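Local coordinates for protein pumilio homolog 23 (Arabidopsis thaliana, PDB 5WZJ) that binds RNA sequence-specifically through a curved array of Pumilio repeats and recognises a sequence of 18S ribosomal RNA, at residues A423-Q434 and E461-V471; F267-L278 and L301-V309. All blocks are in the same frame, centred on the assembly; numbering follows the deposited sequence.

Contact 1. Residues A423-Q434 and E461-V471; sequences AKMHVMGCLILQ and ETAKDSSGARV. With nucleotides of chain B.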
loop_
_atom_site.group_PDB
_atom_site.type_symbol
_atom_site.label_atom_id
_atom_site.label_comp_id
_atom_site.label_asym_id
_atom_site.label_seq_id
_atom_site.Cartn_x
_atom_site.Cartn_y
_atom_site.Cartn_z
ATOM N N ALA A 423 -15.354 -20.001 -8.799
ATOM C CA ALA A 423 -15.336 -18.632 -8.303
ATOM C C ALA A 423 -13.923 -18.191 -7.943
ATOM O O ALA A 423 -13.065 -19.001 -7.577
ATOM C CB ALA A 423 -16.243 -18.484 -7.081
ATOM N N LYS A 424 -13.684 -16.888 -8.061
ATOM C CA LYS A 424 -12.439 -16.316 -7.582
ATOM C C LYS A 424 -12.416 -16.390 -6.058
ATOM O O LYS A 424 -13.402 -16.054 -5.398
ATOM C CB LYS A 424 -12.301 -14.875 -8.065
ATOM C CG LYS A 424 -11.037 -14.164 -7.581
ATOM C CD LYS A 424 -9.772 -14.814 -8.141
ATOM C CE LYS A 424 -8.521 -14.235 -7.496
ATOM N NZ LYS A 424 -8.550 -14.396 -6.001
ATOM N N MET A 425 -11.302 -16.854 -5.494
ATOM C CA MET A 425 -11.229 -16.977 -4.044
ATOM C C MET A 425 -11.065 -15.609 -3.376
ATOM O O MET A 425 -10.673 -14.620 -3.999
ATOM C CB MET A 425 -10.093 -17.914 -3.653
ATOM C CG MET A 425 -10.467 -19.359 -3.935
ATOM S SD MET A 425 -9.132 -20.538 -3.732
ATOM C CE MET A 425 -10.054 -22.066 -3.982
ATOM N N HIS A 426 -11.354 -15.580 -2.075
ATOM C CA HIS A 426 -11.484 -14.345 -1.313
ATOM C C HIS A 426 -10.115 -13.823 -0.893
ATOM O O HIS A 426 -9.339 -14.541 -0.251
ATOM C CB HIS A 426 -12.353 -14.614 -0.085
ATOM C CG HIS A 426 -12.820 -13.378 0.616
ATOM N ND1 HIS A 426 -12.212 -12.897 1.755
ATOM C CD2 HIS A 426 -13.853 -12.540 0.354
ATOM C CE1 HIS A 426 -12.845 -11.809 2.163
ATOM N NE2 HIS A 426 -13.843 -11.571 1.329
ATOM N N VAL A 427 -9.827 -12.559 -1.220
ATOM C CA VAL A 427 -8.472 -12.042 -1.010
ATOM C C VAL A 427 -8.117 -12.019 0.476
ATOM O O VAL A 427 -7.059 -12.514 0.886
ATOM C CB VAL A 427 -8.312 -10.652 -1.663
ATOM C CG1 VAL A 427 -6.978 -10.031 -1.260
ATOM C CG2 VAL A 427 -8.363 -10.784 -3.187
ATOM N N MET A 428 -8.986 -11.451 1.314
ATOM C CA MET A 428 -8.620 -11.318 2.719
ATOM C C MET A 428 -8.651 -12.670 3.429
ATOM O O MET A 428 -7.810 -12.943 4.296
ATOM C CB MET A 428 -9.542 -10.313 3.416
ATOM C CG MET A 428 -9.151 -10.031 4.858
ATOM S SD MET A 428 -7.492 -9.332 5.024
ATOM C CE MET A 428 -7.768 -7.679 4.392
ATOM N N GLY A 429 -9.597 -13.538 3.060
ATOM C CA GLY A 429 -9.591 -14.883 3.610
ATOM C C GLY A 429 -8.300 -15.612 3.297
ATOM O O GLY A 429 -7.720 -16.274 4.161
ATOM N N CYS A 430 -7.805 -15.462 2.065
ATOM C CA CYS A 430 -6.543 -16.100 1.703
ATOM C C CYS A 430 -5.350 -15.437 2.388
ATOM O O CYS A 430 -4.377 -16.120 2.717
ATOM C CB CYS A 430 -6.377 -16.106 0.186
ATOM S SG CYS A 430 -7.514 -17.228 -0.653
ATOM N N LEU A 431 -5.413 -14.125 2.648
ATOM C CA LEU A 431 -4.350 -13.481 3.419
ATOM C C LEU A 431 -4.359 -13.944 4.874
ATOM O O LEU A 431 -3.294 -14.163 5.461
ATOM C CB LEU A 431 -4.471 -11.950 3.344
ATOM C CG LEU A 431 -4.138 -11.303 1.990
ATOM C CD1 LEU A 431 -4.659 -9.852 1.940
ATOM C CD2 LEU A 431 -2.634 -11.337 1.711
ATOM N N ILE A 432 -5.547 -14.082 5.476
ATOM C CA ILE A 432 -5.643 -14.659 6.816
ATOM C C ILE A 432 -4.953 -16.020 6.850
ATOM O O ILE A 432 -4.129 -16.306 7.729
ATOM C CB ILE A 432 -7.117 -14.767 7.243
ATOM C CG1 ILE A 432 -7.708 -13.375 7.452
ATOM C CG2 ILE A 432 -7.255 -15.590 8.528
ATOM C CD1 ILE A 432 -9.202 -13.377 7.706
ATOM N N LEU A 433 -5.244 -16.857 5.850
ATOM C CA LEU A 433 -4.686 -18.207 5.792
ATOM C C LEU A 433 -3.173 -18.175 5.610
ATOM O O LEU A 433 -2.456 -18.999 6.190
ATOM C CB LEU A 433 -5.355 -18.984 4.656
ATOM C CG LEU A 433 -6.808 -19.405 4.922
ATOM C CD1 LEU A 433 -7.495 -19.836 3.627
ATOM C CD2 LEU A 433 -6.836 -20.553 5.934
ATOM N N GLN A 434 -2.670 -17.229 4.809
ATOM C CA GLN A 434 -1.225 -17.060 4.685
ATOM C C GLN A 434 -0.603 -16.747 6.034
ATOM O O GLN A 434 0.479 -17.252 6.359
ATOM C CB GLN A 434 -0.908 -15.949 3.671
ATOM C CG GLN A 434 -1.238 -16.355 2.230
ATOM C CD GLN A 434 -1.278 -15.179 1.297
ATOM O OE1 GLN A 434 -0.269 -14.521 1.077
ATOM N NE2 GLN A 434 -2.445 -14.904 0.745
ATOM N N GLU A 461 -8.011 -26.846 -7.764
ATOM C CA GLU A 461 -8.703 -25.576 -7.966
ATOM C C GLU A 461 -8.077 -24.461 -7.133
ATOM O O GLU A 461 -7.969 -23.315 -7.595
ATOM C CB GLU A 461 -10.186 -25.715 -7.622
ATOM C CG GLU A 461 -10.966 -26.543 -8.609
ATOM C CD GLU A 461 -11.116 -25.848 -9.942
ATOM O OE1 GLU A 461 -12.065 -25.045 -10.080
ATOM O OE2 GLU A 461 -10.275 -26.094 -10.837
ATOM N N THR A 462 -7.675 -24.770 -5.895
ATOM C CA THR A 462 -7.026 -23.771 -5.051
ATOM C C THR A 462 -5.702 -23.328 -5.657
ATOM O O THR A 462 -5.395 -22.132 -5.707
ATOM C CB THR A 462 -6.803 -24.333 -3.643
ATOM O OG1 THR A 462 -8.051 -24.801 -3.109
ATOM C CG2 THR A 462 -6.194 -23.256 -2.701
ATOM N N ALA A 463 -4.911 -24.290 -6.144
ATOM C CA ALA A 463 -3.613 -23.968 -6.728
ATOM C C ALA A 463 -3.750 -23.105 -7.977
ATOM O O ALA A 463 -2.875 -22.285 -8.261
ATOM C CB ALA A 463 -2.858 -25.253 -7.064
ATOM N N LYS A 464 -4.834 -23.273 -8.726
ATOM C CA LYS A 464 -5.063 -22.496 -9.936
ATOM C C LYS A 464 -5.599 -21.103 -9.654
ATOM O O LYS A 464 -5.813 -20.343 -10.597
ATOM C CB LYS A 464 -6.041 -23.227 -10.858
ATOM C CG LYS A 464 -5.539 -24.590 -11.333
ATOM C CD LYS A 464 -6.563 -25.281 -12.222
ATOM C CE LYS A 464 -6.175 -26.738 -12.426
ATOM N NZ LYS A 464 -7.153 -27.494 -13.260
ATOM N N ASP A 465 -5.838 -20.759 -8.397
ATOM C CA ASP A 465 -6.362 -19.453 -8.027
ATOM C C ASP A 465 -5.199 -18.579 -7.580
ATOM O O ASP A 465 -4.349 -19.025 -6.805
ATOM C CB ASP A 465 -7.403 -19.580 -6.909
ATOM C CG ASP A 465 -8.020 -18.243 -6.524
ATOM O OD1 ASP A 465 -7.379 -17.466 -5.777
ATOM O OD2 ASP A 465 -9.155 -17.978 -6.957
ATOM N N SER A 466 -5.166 -17.333 -8.063
ATOM C CA SER A 466 -4.026 -16.464 -7.776
ATOM C C SER A 466 -3.941 -16.066 -6.305
ATOM O O SER A 466 -2.857 -15.683 -5.845
ATOM C CB SER A 466 -4.077 -15.211 -8.664
ATOM O OG SER A 466 -5.268 -14.478 -8.429
ATOM N N SER A 467 -5.045 -16.153 -5.556
ATOM C CA SER A 467 -4.981 -16.022 -4.101
ATOM C C SER A 467 -4.813 -17.372 -3.403
ATOM O O SER A 467 -4.005 -17.494 -2.471
ATOM C CB SER A 467 -6.242 -15.325 -3.573
ATOM O OG SER A 467 -6.397 -14.046 -4.171
ATOM N N GLY A 468 -5.568 -18.389 -3.832
ATOM C CA GLY A 468 -5.441 -19.707 -3.223
ATOM C C GLY A 468 -4.042 -20.289 -3.337
ATOM O O GLY A 468 -3.565 -20.969 -2.427
ATOM N N ALA A 469 -3.364 -20.042 -4.460
ATOM C CA ALA A 469 -2.002 -20.555 -4.619
ATOM C C ALA A 469 -1.081 -20.038 -3.513
ATOM O O ALA A 469 -0.192 -20.763 -3.039
ATOM C CB ALA A 469 -1.454 -20.182 -6.002
ATOM N N ARG A 470 -1.299 -18.795 -3.060
ATOM C CA ARG A 470 -0.514 -18.255 -1.947
ATOM C C ARG A 470 -0.756 -19.024 -0.651
ATOM O O ARG A 470 0.156 -19.169 0.172
ATOM C CB ARG A 470 -0.842 -16.778 -1.739
ATOM C CG ARG A 470 -0.650 -15.929 -2.992
ATOM C CD ARG A 470 0.817 -15.792 -3.346
ATOM N NE ARG A 470 1.029 -14.584 -4.136
ATOM C CZ ARG A 470 2.128 -13.834 -4.101
ATOM N NH1 ARG A 470 3.143 -14.166 -3.317
ATOM N NH2 ARG A 470 2.203 -12.742 -4.855
ATOM N N VAL A 471 -1.984 -19.505 -0.437
ATOM C CA VAL A 471 -2.270 -20.294 0.763
ATOM C C VAL A 471 -1.470 -21.593 0.744
ATOM O O VAL A 471 -0.798 -21.949 1.724
ATOM C CB VAL A 471 -3.786 -20.559 0.888
ATOM C CG1 VAL A 471 -4.092 -21.395 2.144
ATOM C CG2 VAL A 471 -4.561 -19.231 0.960
ATOM P P A B 3 -0.380 -9.416 -9.222
ATOM O OP1 A B 3 -0.803 -8.402 -10.229
ATOM O OP2 A B 3 0.611 -9.066 -8.173
ATOM O "O5'" A B 3 -1.705 -9.952 -8.517
ATOM C "C5'" A B 3 -2.793 -10.458 -9.282
ATOM C "C4'" A B 3 -3.890 -10.989 -8.389
ATOM O "O4'" A B 3 -3.406 -12.148 -7.663
ATOM C "C3'" A B 3 -4.387 -10.043 -7.298
ATOM O "O3'" A B 3 -5.354 -9.123 -7.775
ATOM C "C2'" A B 3 -4.925 -10.996 -6.231
ATOM O "O2'" A B 3 -6.233 -11.451 -6.552
ATOM C "C1'" A B 3 -3.966 -12.178 -6.365
ATOM N N9 A B 3 -2.871 -12.144 -5.381
ATOM C C8 A B 3 -1.532 -11.919 -5.619
ATOM N N7 A B 3 -0.796 -11.990 -4.527
ATOM C C5 A B 3 -1.719 -12.295 -3.517
ATOM C C6 A B 3 -1.594 -12.508 -2.134
ATOM N N6 A B 3 -0.431 -12.439 -1.482
ATOM N N1 A B 3 -2.714 -12.800 -1.425
ATOM C C2 A B 3 -3.886 -12.867 -2.059
ATOM N N3 A B 3 -4.130 -12.686 -3.357
ATOM C C4 A B 3 -2.999 -12.398 -4.032
ATOM P P G B 2 4.910 -9.997 -11.845
ATOM O OP1 G B 2 4.262 -8.732 -12.274
ATOM O OP2 G B 2 6.114 -9.962 -10.980
ATOM O "O5'" G B 2 3.782 -10.830 -11.087
ATOM C "C5'" G B 2 2.726 -11.452 -11.805
ATOM C "C4'" G B 2 1.811 -12.209 -10.873
ATOM O "O4'" G B 2 2.507 -13.330 -10.285
ATOM C "C3'" G B 2 1.284 -11.421 -9.685
ATOM O "O3'" G B 2 0.132 -10.685 -10.062
ATOM C "C2'" G B 2 0.994 -12.499 -8.631
ATOM O "O2'" G B 2 -0.346 -12.961 -8.739
ATOM C "C1'" G B 2 1.947 -13.639 -9.036
ATOM N N9 G B 2 3.022 -13.924 -8.066
ATOM C C8 G B 2 4.161 -13.220 -7.729
ATOM N N7 G B 2 4.886 -13.827 -6.816
ATOM C C5 G B 2 4.180 -14.999 -6.541
ATOM C C6 G B 2 4.442 -16.072 -5.643
ATOM O O6 G B 2 5.391 -16.209 -4.870
ATOM N N1 G B 2 3.450 -17.051 -5.694
ATOM C C2 G B 2 2.341 -17.010 -6.496
ATOM N N2 G B 2 1.497 -18.043 -6.414
ATOM N N3 G B 2 2.082 -16.024 -7.344
ATOM C C4 G B 2 3.037 -15.067 -7.306
ATOM P P U B 4 -5.068 -7.538 -7.718
ATOM O OP1 U B 4 -6.195 -6.897 -8.440
ATOM O OP2 U B 4 -3.641 -7.258 -8.029
ATOM O "O5'" U B 4 -5.216 -7.184 -6.177
ATOM C "C5'" U B 4 -6.392 -7.527 -5.456
ATOM C "C4'" U B 4 -6.161 -7.345 -3.980
ATOM O "O4'" U B 4 -5.105 -8.255 -3.565
ATOM C "C3'" U B 4 -5.702 -5.941 -3.572
ATOM O "O3'" U B 4 -6.259 -5.598 -2.312
ATOM C "C2'" U B 4 -4.198 -6.102 -3.407
ATOM O "O2'" U B 4 -3.596 -5.190 -2.510
ATOM C "C1'" U B 4 -4.101 -7.531 -2.886
ATOM N N1 U B 4 -2.788 -8.135 -3.145
ATOM C C2 U B 4 -2.073 -8.509 -2.028
ATOM O O2 U B 4 -2.515 -8.405 -0.891
ATOM N N3 U B 4 -0.832 -9.032 -2.294
ATOM C C4 U B 4 -0.246 -9.183 -3.532
ATOM O O4 U B 4 0.884 -9.674 -3.581
ATOM C C5 U B 4 -1.045 -8.748 -4.645
ATOM C C6 U B 4 -2.264 -8.237 -4.420
#

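Contact 2. Residues F267-L278 and L301-V309; sequences FHIETNVAKEIL and LYNEMFNKV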
loop_
_atom_site.group_PDB
_atom_site.type_symbol
_atom_site.label_atom_id
_atom_site.label_comp_id
_atom_site.label_asym_id
_atom_site.label_seq_id
_atom_site.Cartn_x
_atom_site.Cartn_y
_atom_site.Cartn_z
ATOM N N PHE A 267 2.845 14.080 26.546
ATOM C CA PHE A 267 1.671 14.016 25.679
ATOM C C PHE A 267 0.498 13.385 26.426
ATOM O O PHE A 267 0.572 12.234 26.864
ATOM C CB PHE A 267 1.984 13.222 24.412
ATOM C CG PHE A 267 0.778 12.942 23.552
ATOM C CD1 PHE A 267 0.306 13.898 22.670
ATOM C CD2 PHE A 267 0.119 11.723 23.627
ATOM C CE1 PHE A 267 -0.806 13.649 21.878
ATOM C CE2 PHE A 267 -0.985 11.471 22.842
ATOM C CZ PHE A 267 -1.452 12.437 21.963
ATOM N N HIS A 268 -0.595 14.130 26.541
ATOM C CA HIS A 268 -1.757 13.705 27.302
ATOM C C HIS A 268 -2.998 14.122 26.530
ATOM O O HIS A 268 -3.059 15.237 26.012
ATOM C CB HIS A 268 -1.726 14.333 28.712
ATOM C CG HIS A 268 -2.819 13.868 29.625
ATOM N ND1 HIS A 268 -3.925 14.641 29.917
ATOM C CD2 HIS A 268 -2.965 12.722 30.333
ATOM C CE1 HIS A 268 -4.709 13.986 30.755
ATOM N NE2 HIS A 268 -4.150 12.819 31.023
ATOM N N ILE A 269 -3.971 13.221 26.421
ATOM C CA ILE A 269 -5.246 13.530 25.780
ATOM C C ILE A 269 -6.285 13.674 26.885
ATOM O O ILE A 269 -6.711 12.670 27.473
ATOM C CB ILE A 269 -5.672 12.450 24.775
ATOM C CG1 ILE A 269 -4.589 12.204 23.726
ATOM C CG2 ILE A 269 -6.980 12.845 24.107
ATOM C CD1 ILE A 269 -4.898 10.991 22.852
ATOM N N GLU A 270 -6.688 14.915 27.164
ATOM C CA GLU A 270 -7.737 15.190 28.141
ATOM C C GLU A 270 -9.055 14.553 27.710
ATOM O O GLU A 270 -9.307 14.307 26.526
ATOM C CB GLU A 270 -7.948 16.699 28.318
ATOM C CG GLU A 270 -6.745 17.461 28.822
ATOM C CD GLU A 270 -6.679 18.872 28.248
ATOM O OE1 GLU A 270 -7.706 19.336 27.700
ATOM O OE2 GLU A 270 -5.601 19.515 28.332
ATOM N N THR A 271 -9.914 14.323 28.703
ATOM C CA THR A 271 -11.126 13.528 28.513
ATOM C C THR A 271 -12.054 14.123 27.458
ATOM O O THR A 271 -12.620 13.387 26.640
ATOM C CB THR A 271 -11.845 13.396 29.858
ATOM O OG1 THR A 271 -10.983 12.707 30.772
ATOM C CG2 THR A 271 -13.142 12.625 29.710
ATOM N N ASN A 272 -12.231 15.448 27.454
ATOM C CA ASN A 272 -13.154 16.051 26.492
ATOM C C ASN A 272 -12.594 16.000 25.068
ATOM O O ASN A 272 -13.342 15.788 24.106
ATOM C CB ASN A 272 -13.486 17.489 26.904
ATOM C CG ASN A 272 -12.245 18.352 27.091
ATOM O OD1 ASN A 272 -11.153 17.847 27.362
ATOM N ND2 ASN A 272 -12.411 19.664 26.946
ATOM N N VAL A 273 -11.284 16.188 24.906
ATOM C CA VAL A 273 -10.702 16.072 23.574
ATOM C C VAL A 273 -10.764 14.626 23.090
ATOM O O VAL A 273 -11.055 14.358 21.916
ATOM C CB VAL A 273 -9.261 16.612 23.566
ATOM C CG1 VAL A 273 -8.678 16.484 22.168
ATOM C CG2 VAL A 273 -9.235 18.067 24.021
ATOM N N ALA A 274 -10.495 13.670 23.980
ATOM C CA ALA A 274 -10.589 12.262 23.591
ATOM C C ALA A 274 -11.983 11.924 23.073
ATOM O O ALA A 274 -12.129 11.196 22.083
ATOM C CB ALA A 274 -10.231 11.364 24.773
ATOM N N LYS A 275 -13.019 12.450 23.733
ATOM C CA LYS A 275 -14.388 12.261 23.264
ATOM C C LYS A 275 -14.585 12.817 21.851
ATOM O O LYS A 275 -15.206 12.167 20.999
ATOM C CB LYS A 275 -15.344 12.933 24.249
ATOM C CG LYS A 275 -16.800 12.503 24.157
ATOM C CD LYS A 275 -17.518 12.767 25.487
ATOM C CE LYS A 275 -18.947 12.232 25.491
ATOM N NZ LYS A 275 -19.903 13.135 24.786
ATOM N N GLU A 276 -14.070 14.022 21.585
ATOM C CA GLU A 276 -14.223 14.615 20.259
ATOM C C GLU A 276 -13.482 13.805 19.196
ATOM O O GLU A 276 -13.984 13.629 18.077
ATOM C CB GLU A 276 -13.730 16.063 20.281
ATOM C CG GLU A 276 -14.595 16.992 21.156
ATOM C CD GLU A 276 -14.041 18.405 21.276
ATOM O OE1 GLU A 276 -14.826 19.328 21.579
ATOM O OE2 GLU A 276 -12.823 18.600 21.090
ATOM N N ILE A 277 -12.281 13.316 19.526
ATOM C CA ILE A 277 -11.531 12.453 18.608
ATOM C C ILE A 277 -12.319 11.180 18.326
ATOM O O ILE A 277 -12.521 10.796 17.171
ATOM C CB ILE A 277 -10.135 12.133 19.184
ATOM C CG1 ILE A 277 -9.267 13.392 19.248
ATOM C CG2 ILE A 277 -9.425 11.071 18.349
ATOM C CD1 ILE A 277 -8.012 13.199 20.097
ATOM N N LEU A 278 -12.807 10.527 19.385
ATOM C CA LEU A 278 -13.598 9.311 19.220
ATOM C C LEU A 278 -14.839 9.562 18.366
ATOM O O LEU A 278 -15.147 8.775 17.466
ATOM C CB LEU A 278 -13.994 8.749 20.587
ATOM C CG LEU A 278 -14.864 7.487 20.571
ATOM C CD1 LEU A 278 -14.134 6.347 19.872
ATOM C CD2 LEU A 278 -15.276 7.068 21.986
ATOM N N LEU A 301 2.959 8.102 22.444
ATOM C CA LEU A 301 1.769 8.689 21.849
ATOM C C LEU A 301 0.764 7.603 21.471
ATOM O O LEU A 301 -0.437 7.755 21.718
ATOM C CB LEU A 301 2.183 9.533 20.640
ATOM C CG LEU A 301 1.152 10.482 20.055
ATOM C CD1 LEU A 301 1.834 11.744 19.547
ATOM C CD2 LEU A 301 0.437 9.782 18.944
ATOM N N TYR A 302 1.244 6.488 20.902
ATOM C CA TYR A 302 0.353 5.369 20.590
ATOM C C TYR A 302 -0.351 4.872 21.844
ATOM O O TYR A 302 -1.565 4.631 21.831
ATOM C CB TYR A 302 1.124 4.211 19.927
ATOM C CG TYR A 302 0.251 2.978 19.710
ATOM C CD1 TYR A 302 0.017 2.074 20.752
ATOM C CD2 TYR A 302 -0.361 2.731 18.474
ATOM C CE1 TYR A 302 -0.807 0.966 20.581
ATOM C CE2 TYR A 302 -1.180 1.617 18.292
ATOM C CZ TYR A 302 -1.403 0.743 19.354
ATOM O OH TYR A 302 -2.216 -0.361 19.193
ATOM N N ASN A 303 0.403 4.668 22.930
ATOM C CA ASN A 303 -0.200 4.097 24.134
ATOM C C ASN A 303 -1.296 5.003 24.679
ATOM O O ASN A 303 -2.325 4.522 25.166
ATOM C CB ASN A 303 0.869 3.846 25.204
ATOM C CG ASN A 303 1.809 2.702 24.830
ATOM O OD1 ASN A 303 1.534 1.942 23.903
ATOM N ND2 ASN A 303 2.920 2.580 25.548
ATOM N N GLU A 304 -1.095 6.317 24.595
ATOM C CA GLU A 304 -2.095 7.254 25.094
ATOM C C GLU A 304 -3.362 7.221 24.240
ATOM O O GLU A 304 -4.479 7.246 24.775
ATOM C CB GLU A 304 -1.493 8.663 25.152
ATOM C CG GLU A 304 -2.441 9.767 25.642
ATOM C CD GLU A 304 -2.666 9.770 27.145
ATOM O OE1 GLU A 304 -2.178 8.841 27.827
ATOM O OE2 GLU A 304 -3.341 10.704 27.643
ATOM N N MET A 305 -3.216 7.157 22.910
ATOM C CA MET A 305 -4.389 7.022 22.050
ATOM C C MET A 305 -5.130 5.714 22.328
ATOM O O MET A 305 -6.367 5.697 22.429
ATOM C CB MET A 305 -3.974 7.119 20.579
ATOM C CG MET A 305 -3.473 8.517 20.205
ATOM S SD MET A 305 -2.986 8.612 18.472
ATOM C CE MET A 305 -4.604 8.611 17.699
ATOM N N PHE A 306 -4.390 4.605 22.436
ATOM C CA PHE A 306 -4.999 3.317 22.767
ATOM C C PHE A 306 -5.844 3.417 24.032
ATOM O O PHE A 306 -7.016 3.018 24.053
ATOM C CB PHE A 306 -3.899 2.257 22.924
ATOM C CG PHE A 306 -4.415 0.859 23.154
ATOM C CD1 PHE A 306 -4.871 0.465 24.401
ATOM C CD2 PHE A 306 -4.402 -0.070 22.127
ATOM C CE1 PHE A 306 -5.342 -0.827 24.612
ATOM C CE2 PHE A 306 -4.878 -1.354 22.317
ATOM C CZ PHE A 306 -5.337 -1.739 23.568
ATOM N N ASN A 307 -5.277 3.995 25.090
ATOM C CA ASN A 307 -5.967 4.035 26.380
ATOM C C ASN A 307 -7.117 5.039 26.397
ATOM O O ASN A 307 -8.214 4.727 26.875
ATOM C CB ASN A 307 -4.964 4.349 27.484
ATOM C CG ASN A 307 -4.027 3.181 27.755
ATOM O OD1 ASN A 307 -4.446 2.019 27.747
ATOM N ND2 ASN A 307 -2.757 3.484 27.983
ATOM N N LYS A 308 -6.891 6.257 25.900
ATOM C CA LYS A 308 -7.872 7.320 26.102
ATOM C C LYS A 308 -8.929 7.392 25.007
ATOM O O LYS A 308 -10.019 7.907 25.257
ATOM C CB LYS A 308 -7.173 8.684 26.210
ATOM C CG LYS A 308 -6.070 8.723 27.263
ATOM C CD LYS A 308 -6.594 8.438 28.677
ATOM C CE LYS A 308 -5.457 8.534 29.723
ATOM N NZ LYS A 308 -4.855 9.920 29.753
ATOM N N VAL A 309 -8.648 6.911 23.805
ATOM C CA VAL A 309 -9.561 7.045 22.682
ATOM C C VAL A 309 -10.240 5.719 22.346
ATOM O O VAL A 309 -11.466 5.643 22.273
ATOM C CB VAL A 309 -8.835 7.634 21.452
ATOM C CG1 VAL A 309 -9.696 7.498 20.208
ATOM C CG2 VAL A 309 -8.474 9.101 21.711
#

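Contact 1. Residues A423-Q434 and E461-V471
Ser-467 OG stands between Lys-424 and the RNA: it accepts from Lys-424 NZ (2.8 Å) and donates to N3 of A3 of chain B (2.8 Å). The ammonium also donates to Met-425 O and makes a weak, longer salt bridge to Asp-465. On the base's Watson-Crick edge, Gln-434 NE2 gives A3 N1 a nearly straight bond (3.0 Å, 170°), while its OE1 accepts weakly from A3 N6. The same NE2 bonds weakly to Cys-430 O, which helps fix the amide's rotation. The amide lies against the aliphatic start of Arg-470, Gln-434 CD being 3.5 Å from Arg-470 CB; farther along that side chain the guanidinium is sandwiched off-centre between A3 and G2. Leu-431 reaches both A3 and U4. A glutamine reading adenine beside side chains inserted between bases is characteristic of adenine recognition by PUF repeats.

Asp-465 ties the loop before helix 468-477 to the other segment. Asp-465 OD2 accepts from Met-425 N (2.8 Å), whereas Asp-465 OD1 caps the turn, accepting from Gly-468 N (2.8 Å) and Ser-467 N on opposite faces of the carboxylate. With CG anti to the carbonyl carbon (chi1 -74°) and the chain extended beyond, Met-425 runs past Asp-465 to Thr-462, its SD 3.8 Å from Gly-468 CA; a CB there would strike the sulfur. Cys-430 CB meets Val-471 CG2 at 3.7 Å, and Leu-433 packs on both methyls of the same valine. Around this core, Leu-433 and Cys-430 also lean on helix 398-403, Met-425 on Phe-404 and Trp-419, and Met-428 and Ile-432 turn to helix 360-373, so that helix 427-436 lies between its neighbours in the repeat stack.

Contact 2. Residues F267-L278 and L301-V309
Polar contacts centre on Glu-304, whose OE2 accepts Ile-269 N through its anti lone pair in an almost linear bond (2.9 Å, 171°). Lys-308 NZ, one helical turn on, reaches Glu-304 OE2 from the syn side, tilted out of the carboxylate plane, in a salt bridge of 2.7 Å. Glu-304 CG stands anti to the backbone N and the chain bends at chi2 (76°), which swings the carboxylate across to the loop. His-268 lies obliquely against this pair, its CD2 3.4 Å from Glu-304 OE2. With alanine in place of Glu-304, Ile-269 N and the Lys-308 ammonium would probably lose their shared acceptor, and the Phe-267 ring part of its cover.

The segments 271-278 and 301-309 cross at 84°, their axes approaching to 9.9 Å, within the helical repeats that build the PUF superhelix: helix 299-310 runs from the fifth Pumilio repeat into the sixth.

Phe-267 makes a CH-pi contact: Leu-301 CG sits over one face of its ring, 3.8 Å from the centroid, and Glu-304 CG approaches the same ring obliquely.

Apolar packing follows the loop into helix 271-279. Ile-269 CD1 touches Met-305 CG (3.9 Å) and Val-309; Val-309 CG2 also meets Ala-274 CB and, at 4.0 Å, Ile-277 CG2. Two side chains press on backbone carbonyls instead: Ala-274 CB on Lys-308 O, and Leu-278 CD1 on Val-309 O.

How the contacts relate
Both contacts join helical segments of one curved array of repeats, but they stand in different relations to the RNA. Contact 1 lines its binding surface and touches A3, G2 and U4 of chain B directly; contact 2 comes no nearer than about 12 Å from the nucleic acid, nearest atom to nearest atom, and is structural packing. Their centres lie 38 Å apart and their closest atoms about 17 Å, without touching. Along the chain they follow in series, contact 2 closing before contact 1 opens. Each uses a carboxylate to catch a backbone N-H of the partner segment, though only in contact 1 does the surrounding polar network run on to a nucleotide.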